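Local coordinates for DNA protection during starvation protein (Mycobacterium smegmatis, PDB 2YW6) that probably oxidises iron(II) with hydrogen peroxide and stores the ferric mineral inside a hollow shell of twelve identical subunits, shielding DNA from hydroxyl radicals, at residues Asp19-Gln24 / Asp136-His141. Sequence-based numbering, arbitrary orientation.
Sequences DLLQKQ and DLLIAH
Leu138 turns its CG anti to the carbonyl carbon (chi1 -64°), Gln24 sends its own CG anti to the backbone N (chi1 -161°), and with that the two side chains meet inside the four-helix bundle of this ferritin-like subunit. Helix 12-41 and helix 132-155, the first and last of the chain, face each other across the interior here, the CA atoms of Gln24 and Leu138 still 9.0 Å apart. Side chains bridge that gap. Leu138 CD2 does the touching: it reaches Leu21 CD2 at 4.2 Å, methyl against methyl, while Gln24 and Leu138 run past one another in opposite directions. Leu138 also packs on Ser123, Ile124 and Leu127 of helix 102-127, and Leu21 on Arg71 and Ile72 of helix 47-75, so all four helices close around this point.

The amide nitrogen of Gln24, in this buried position, is hydrogen-bonded to Tyr28 OH and Thr120 OG1. Tyr28 OH also bonds His141 ND1, tying the two helices together through a polar link beside the leucines. About 9 Å from the side chain of Leu21 lies that of Glu70, a probable iron ligand. Against Leu138 CD2, Gln24 offers both CG and NE2, each at 4.0 Å.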
# COMPACT_ATOMS: atom_id res chain seq x y z
N ASP B 19 11.67 17.64 -34.83
CA ASP B 19 10.85 17.10 -35.91
C ASP B 19 10.81 15.58 -35.85
O ASP B 19 9.75 14.97 -35.95
CB ASP B 19 11.38 17.56 -37.26
CG ASP B 19 11.20 19.04 -37.47
OD1 ASP B 19 11.54 19.55 -38.55
OD2 ASP B 19 10.71 19.71 -36.54
N LEU B 20 11.99 14.97 -35.68
CA LEU B 20 12.08 13.52 -35.57
C LEU B 20 11.15 13.03 -34.48
O LEU B 20 10.45 12.03 -34.66
CB LEU B 20 13.50 13.10 -35.20
CG LEU B 20 14.52 12.83 -36.30
CD1 LEU B 20 15.80 12.31 -35.65
CD2 LEU B 20 13.98 11.81 -37.26
N LEU B 21 11.14 13.73 -33.35
CA LEU B 21 10.30 13.33 -32.22
C LEU B 21 8.80 13.46 -32.52
O LEU B 21 8.01 12.61 -32.11
CB LEU B 21 10.65 14.12 -30.97
CG LEU B 21 12.01 13.78 -30.36
CD1 LEU B 21 12.28 14.71 -29.18
CD2 LEU B 21 12.05 12.31 -29.93
N GLN B 22 8.42 14.50 -33.25
CA GLN B 22 7.01 14.68 -33.59
C GLN B 22 6.51 13.46 -34.35
O GLN B 22 5.39 12.99 -34.12
CB GLN B 22 6.83 15.93 -34.45
CG GLN B 22 5.40 16.15 -34.87
CD GLN B 22 4.48 16.37 -33.69
OE1 GLN B 22 4.70 17.28 -32.89
NE2 GLN B 22 3.45 15.53 -33.57
N LYS B 23 7.33 12.97 -35.28
CA LYS B 23 6.97 11.77 -36.04
C LYS B 23 6.69 10.66 -35.04
O LYS B 23 5.67 9.99 -35.10
CB LYS B 23 8.14 11.33 -36.94
CG LYS B 23 8.16 11.91 -38.34
CD LYS B 23 8.50 13.37 -38.32
CE LYS B 23 8.69 13.90 -39.73
NZ LYS B 23 9.26 15.28 -39.73
N GLN B 24 7.63 10.48 -34.11
CA GLN B 24 7.51 9.45 -33.09
C GLN B 24 6.24 9.67 -32.27
O GLN B 24 5.52 8.71 -31.97
CB GLN B 24 8.74 9.47 -32.19
CG GLN B 24 8.94 8.18 -31.40
CD GLN B 24 9.45 7.01 -32.26
OE1 GLN B 24 9.41 7.06 -33.50
NE2 GLN B 24 9.91 5.96 -31.60
N ASP B 136 18.66 8.43 -26.15
CA ASP B 136 18.56 7.49 -25.04
C ASP B 136 17.09 7.24 -24.76
O ASP B 136 16.69 6.14 -24.39
CB ASP B 136 19.26 8.07 -23.81
CG ASP B 136 19.26 7.11 -22.65
OD1 ASP B 136 19.91 6.05 -22.73
OD2 ASP B 136 18.61 7.44 -21.64
N LEU B 137 16.29 8.29 -24.94
CA LEU B 137 14.86 8.20 -24.73
C LEU B 137 14.31 7.17 -25.70
O LEU B 137 13.55 6.27 -25.31
CB LEU B 137 14.21 9.57 -25.01
CG LEU B 137 12.88 9.92 -24.35
CD1 LEU B 137 12.03 10.69 -25.35
CD2 LEU B 137 12.17 8.66 -23.89
N LEU B 138 14.69 7.28 -26.97
CA LEU B 138 14.19 6.34 -27.96
C LEU B 138 14.77 4.92 -27.77
O LEU B 138 14.07 3.92 -28.00
CB LEU B 138 14.47 6.86 -29.38
CG LEU B 138 13.76 8.17 -29.81
CD1 LEU B 138 13.81 8.27 -31.34
CD2 LEU B 138 12.32 8.21 -29.34
N ILE B 139 16.03 4.83 -27.33
CA ILE B 139 16.64 3.52 -27.10
C ILE B 139 15.90 2.78 -25.99
O ILE B 139 15.80 1.56 -26.02
CB ILE B 139 18.13 3.65 -26.71
CG1 ILE B 139 18.92 4.28 -27.87
CG2 ILE B 139 18.69 2.27 -26.33
CD1 ILE B 139 20.40 4.45 -27.60
N ALA B 140 15.39 3.51 -25.00
CA ALA B 140 14.67 2.89 -23.90
C ALA B 140 13.33 2.34 -24.36
O ALA B 140 12.89 1.29 -23.91
CB ALA B 140 14.47 3.88 -22.75
N HIS B 141 12.70 3.07 -25.26
CA HIS B 141 11.40 2.69 -25.81
C HIS B 141 11.49 1.47 -26.71
O HIS B 141 10.59 0.61 -26.72
CB HIS B 141 10.83 3.85 -26.63
CG HIS B 141 10.49 5.05 -25.82
ND1 HIS B 141 9.93 6.18 -26.37
CD2 HIS B 141 10.57 5.29 -24.49
CE1 HIS B 141 9.68 7.06 -25.42
NE2 HIS B 141 10.06 6.55 -24.27